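Local coordinates for short-chain type dehydrogenase/reductase (Mycobacterium ulcerans, PDB 3SVT), which probably acts as an NAD-dependent oxidoreductase of the short-chain dehydrogenase/reductase family, possibly in the breakdown of aromatic hydrocarbons, at residues I72-T78 and Y129-H133; H93-C98 and G144-I149. One frame throughout, in Å; residues are numbered along the deposited sequence.

Both contacts belong to one Rossmann-type fold, and their centres lie about 14 Å apart. Along the chain their segments alternate: 72-78 leads into and begins helix 75-89, strand 94-97 follows, then helix 113-140, which carries 129-133, and finally strand 144-149. Contact 2 joins the two strands in the middle of the parallel sheet; contact 1 joins the two helices that precede them and lie on one face of that sheet. The layers meet where Val130 CG1 reaches Phe146 CE2 at 3.9 Å and Ile72 CD1 reaches His97 CE1 at 3.8 Å. Contact 2 is buried within the subunit, whereas contact 1 extends to a second subunit, so the two lead from the sheet core to the subunit interface.

Contact 1 (I72-T78 and Y129-H133); sequences ITNEDET and YVLKH
Glu75 OE2 receives two bonds, a salt bridge from Lys132 NZ at 2.7 Å and a hydrogen bond from His133 NE2 at 2.7 Å (163°), tying the first turn of helix 75-89 to helix 113-140 of a Rossmann-type SDR fold. The glutamate is extended (chi1 and chi2 t), as is Lys132 throughout; His133 is m. In the second subunit, Ser113 binds Glu75 OE1 and Lys132 NZ, and Arg117 binds Tyr129 OH, so this polar cluster belongs to the subunit interface. Loop 72-74 ends in Asn74 (phi/psi -109/114), at the N-cap without a side-chain capping bond; 75-78 start the helix, and 129-133 are wholly helical. The nearest CA pairs are Glu75-Tyr129 (5.7 Å) and Thr78-Val130 (6.2 Å). Glu75 CB sits over the Tyr129 ring face in a CH-pi contact, 3.7 Å from the centroid. Deeper, Thr78 CG2 meets Val130 CG2 at 3.7 Å. At the Tyr129 ring edge lies Ile72 O, 3.3 Å from CD2, and water 1 connects Tyr129 OH (2.7 Å) to Thr73 O (2.8 Å).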
# COMPACT_ATOMS: atom_id res chain seq x y z
N ILE B 72 -21.80 8.77 -20.36
CA ILE B 72 -20.48 8.15 -20.47
C ILE B 72 -20.51 6.63 -20.42
O ILE B 72 -19.47 6.02 -20.58
CB ILE B 72 -19.46 8.66 -19.36
CG1 ILE B 72 -19.91 8.26 -17.97
CG2 ILE B 72 -19.23 10.18 -19.42
CD1 ILE B 72 -18.73 8.17 -16.98
N THR B 73 -21.68 6.01 -20.18
CA THR B 73 -21.82 4.56 -20.35
C THR B 73 -21.97 4.15 -21.82
O THR B 73 -21.93 2.96 -22.15
CB THR B 73 -22.96 3.95 -19.48
OG1 THR B 73 -24.26 4.38 -19.96
CG2 THR B 73 -22.79 4.33 -18.01
N ASN B 74 -22.11 5.13 -22.70
CA ASN B 74 -22.12 4.89 -24.15
C ASN B 74 -20.82 5.44 -24.74
O ASN B 74 -20.60 6.64 -24.72
CB ASN B 74 -23.33 5.57 -24.80
CG ASN B 74 -24.67 5.05 -24.29
OD1 ASN B 74 -24.77 3.91 -23.78
ND2 ASN B 74 -25.71 5.87 -24.45
N GLU B 75 -19.97 4.56 -25.25
CA GLU B 75 -18.63 4.96 -25.68
C GLU B 75 -18.65 5.92 -26.88
O GLU B 75 -17.78 6.77 -27.02
CB GLU B 75 -17.80 3.72 -26.05
CG GLU B 75 -16.36 4.03 -26.49
CD GLU B 75 -15.54 2.79 -26.83
OE1 GLU B 75 -16.08 1.65 -26.82
OE2 GLU B 75 -14.35 2.97 -27.13
N ASP B 76 -19.62 5.75 -27.76
CA ASP B 76 -19.74 6.60 -28.94
C ASP B 76 -19.95 8.05 -28.51
O ASP B 76 -19.37 8.96 -29.09
CB ASP B 76 -20.88 6.13 -29.87
CG ASP B 76 -22.22 6.02 -29.14
OD1 ASP B 76 -22.27 5.90 -27.88
OD2 ASP B 76 -23.25 6.02 -29.84
N GLU B 77 -20.76 8.24 -27.48
CA GLU B 77 -21.06 9.59 -26.98
C GLU B 77 -19.83 10.24 -26.37
O GLU B 77 -19.57 11.42 -26.62
CB GLU B 77 -22.19 9.56 -25.97
CG GLU B 77 -23.51 9.17 -26.58
CD GLU B 77 -24.67 9.42 -25.64
OE1 GLU B 77 -24.63 10.40 -24.86
OE2 GLU B 77 -25.62 8.65 -25.68
N THR B 78 -19.09 9.46 -25.58
CA THR B 78 -17.77 9.86 -25.03
C THR B 78 -16.75 10.21 -26.13
O THR B 78 -16.07 11.23 -26.07
CB THR B 78 -17.20 8.71 -24.14
OG1 THR B 78 -18.13 8.46 -23.07
CG2 THR B 78 -15.80 9.04 -23.56
N TYR B 129 -13.69 4.43 -21.15
CA TYR B 129 -13.99 5.13 -22.41
C TYR B 129 -13.40 6.54 -22.43
O TYR B 129 -12.78 6.96 -23.43
CB TYR B 129 -15.48 5.19 -22.71
CG TYR B 129 -16.23 3.88 -22.63
CD1 TYR B 129 -15.63 2.69 -22.99
CD2 TYR B 129 -17.54 3.85 -22.21
CE1 TYR B 129 -16.33 1.50 -22.91
CE2 TYR B 129 -18.23 2.68 -22.12
CZ TYR B 129 -17.62 1.51 -22.47
OH TYR B 129 -18.34 0.33 -22.38
N VAL B 130 -13.58 7.28 -21.33
CA VAL B 130 -13.04 8.62 -21.25
C VAL B 130 -11.53 8.64 -21.41
O VAL B 130 -10.99 9.44 -22.18
CB VAL B 130 -13.46 9.32 -19.94
CG1 VAL B 130 -12.72 10.64 -19.77
CG2 VAL B 130 -14.99 9.60 -19.96
N LEU B 131 -10.84 7.72 -20.73
CA LEU B 131 -9.38 7.67 -20.78
C LEU B 131 -8.86 7.21 -22.16
O LEU B 131 -7.93 7.82 -22.70
CB LEU B 131 -8.87 6.75 -19.68
CG LEU B 131 -7.34 6.55 -19.52
CD1 LEU B 131 -6.60 7.71 -18.86
CD2 LEU B 131 -7.11 5.31 -18.74
N LYS B 132 -9.46 6.15 -22.71
CA LYS B 132 -9.10 5.62 -24.02
C LYS B 132 -9.05 6.73 -25.04
O LYS B 132 -8.04 6.94 -25.70
CB LYS B 132 -10.13 4.56 -24.43
CG LYS B 132 -9.91 3.84 -25.78
CD LYS B 132 -10.95 2.77 -25.97
CE LYS B 132 -11.02 2.21 -27.38
NZ LYS B 132 -12.21 1.29 -27.52
N HIS B 133 -10.16 7.46 -25.16
CA HIS B 133 -10.29 8.42 -26.24
C HIS B 133 -9.58 9.74 -25.96
O HIS B 133 -8.97 10.34 -26.87
CB HIS B 133 -11.77 8.61 -26.60
CG HIS B 133 -12.38 7.38 -27.21
ND1 HIS B 133 -12.23 7.07 -28.54
CD2 HIS B 133 -13.08 6.36 -26.66
CE1 HIS B 133 -12.83 5.93 -28.80
NE2 HIS B 133 -13.36 5.47 -27.67
O HOH W 1 -20.77 0.57 -21.26

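Contact 2 (H93-C98 and G144-I149); sequences HGVVHC and GSFVGI
Strands 94-97 and 144-149 are parallel neighbours in the central sheet of the Rossmann-type fold, joined by a beta-alpha-beta crossover through helix 113-140. Both are extended; the axes of the two segments approach to 4.7 Å at 1°, and Gly94 pairs with Ser145, Val95 with Phe146, Val96 with Val147 and His97 with Gly148 (CA-CA 4.7-4.9 Å). Five backbone hydrogen bonds alternate: Ser145 N to His93 O (3.2 Å), Val95 N to Ser145 O (3.1 Å), Val147 N to Val95 O (2.8 Å), His97 N to Val147 O (2.8 Å) and Ile149 N to His97 O (2.9 Å). Apolar packing lines both faces, with Val95, Val96, Phe146 and Val147 all t at chi1. On one, Val95 CG1 touches Phe146 CE2 at 3.6 Å and His97 CB lies 3.9 Å from Phe146 CZ, against helix 113-140; on the other, where helix 227-238 packs on Val96 and Val147, Val96 CG1 meets Ile149 CD1 at 4.1 Å. Cys98 SG reaches CG1 of Ile149 (m, m) at 3.7 Å. His97 is satisfied by Thr17 and Thr127. Pairing thus rests on main-chain bonds, while mostly apolar side chains bind the sheet to helices on both faces.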
# COMPACT_ATOMS: atom_id res chain seq x y z
N HIS B 93 -5.42 19.58 -23.69
CA HIS B 93 -4.33 19.67 -22.72
C HIS B 93 -4.57 18.77 -21.51
O HIS B 93 -3.63 18.38 -20.82
CB HIS B 93 -4.14 21.12 -22.28
CG HIS B 93 -3.57 21.97 -23.36
ND1 HIS B 93 -4.37 22.61 -24.30
CD2 HIS B 93 -2.29 22.22 -23.72
CE1 HIS B 93 -3.59 23.26 -25.15
NE2 HIS B 93 -2.33 23.04 -24.82
N GLY B 94 -5.81 18.46 -21.21
CA GLY B 94 -6.03 17.62 -20.04
C GLY B 94 -7.47 17.28 -19.80
O GLY B 94 -8.36 17.79 -20.48
N VAL B 95 -7.67 16.44 -18.80
CA VAL B 95 -8.98 15.94 -18.46
C VAL B 95 -9.04 15.82 -16.97
O VAL B 95 -8.08 15.40 -16.34
CB VAL B 95 -9.23 14.50 -19.05
CG1 VAL B 95 -10.56 13.93 -18.59
CG2 VAL B 95 -9.19 14.53 -20.56
N VAL B 96 -10.19 16.17 -16.41
CA VAL B 96 -10.53 15.84 -15.05
C VAL B 96 -11.84 15.07 -15.06
O VAL B 96 -12.91 15.61 -15.48
CB VAL B 96 -10.66 17.08 -14.16
CG1 VAL B 96 -10.79 16.63 -12.67
CG2 VAL B 96 -9.45 18.01 -14.33
N HIS B 97 -11.78 13.82 -14.63
CA HIS B 97 -12.89 12.89 -14.74
C HIS B 97 -13.58 12.76 -13.38
O HIS B 97 -13.10 12.06 -12.49
CB HIS B 97 -12.43 11.55 -15.35
CG HIS B 97 -13.49 10.48 -15.36
ND1 HIS B 97 -14.67 10.60 -16.07
CD2 HIS B 97 -13.55 9.29 -14.72
CE1 HIS B 97 -15.41 9.53 -15.87
NE2 HIS B 97 -14.75 8.71 -15.07
N CYS B 98 -14.69 13.48 -13.24
CA CYS B 98 -15.47 13.48 -12.00
C CYS B 98 -16.79 12.73 -12.11
O CYS B 98 -17.46 12.52 -11.06
CB CYS B 98 -15.79 14.91 -11.57
SG CYS B 98 -14.44 16.04 -11.77
N GLY B 144 0.06 15.69 -22.09
CA GLY B 144 -1.04 16.29 -21.34
C GLY B 144 -1.18 15.63 -20.00
O GLY B 144 -0.28 14.91 -19.57
N SER B 145 -2.31 15.86 -19.32
CA SER B 145 -2.49 15.42 -17.94
C SER B 145 -3.91 14.97 -17.65
O SER B 145 -4.85 15.75 -17.83
CB SER B 145 -2.10 16.57 -16.96
OG SER B 145 -2.36 16.19 -15.61
N PHE B 146 -4.08 13.72 -17.23
CA PHE B 146 -5.40 13.16 -16.98
C PHE B 146 -5.53 13.00 -15.45
O PHE B 146 -4.67 12.40 -14.83
CB PHE B 146 -5.53 11.79 -17.66
CG PHE B 146 -6.91 11.21 -17.60
CD1 PHE B 146 -7.40 10.64 -16.43
CD2 PHE B 146 -7.74 11.24 -18.73
CE1 PHE B 146 -8.69 10.12 -16.38
CE2 PHE B 146 -9.02 10.72 -18.68
CZ PHE B 146 -9.50 10.16 -17.51
N VAL B 147 -6.58 13.54 -14.86
CA VAL B 147 -6.83 13.39 -13.45
C VAL B 147 -8.17 12.68 -13.22
O VAL B 147 -9.25 13.19 -13.58
CB VAL B 147 -6.84 14.78 -12.76
CG1 VAL B 147 -7.09 14.64 -11.21
CG2 VAL B 147 -5.53 15.53 -13.07
N GLY B 148 -8.10 11.52 -12.61
CA GLY B 148 -9.28 10.77 -12.24
C GLY B 148 -9.70 11.06 -10.82
O GLY B 148 -8.87 11.03 -9.89
N ILE B 149 -10.98 11.31 -10.63
CA ILE B 149 -11.50 11.51 -9.26
C ILE B 149 -12.06 10.21 -8.69
O ILE B 149 -13.08 9.70 -9.15
CB ILE B 149 -12.58 12.58 -9.18
CG1 ILE B 149 -12.10 13.88 -9.84
CG2 ILE B 149 -12.99 12.80 -7.70
CD1 ILE B 149 -10.92 14.53 -9.15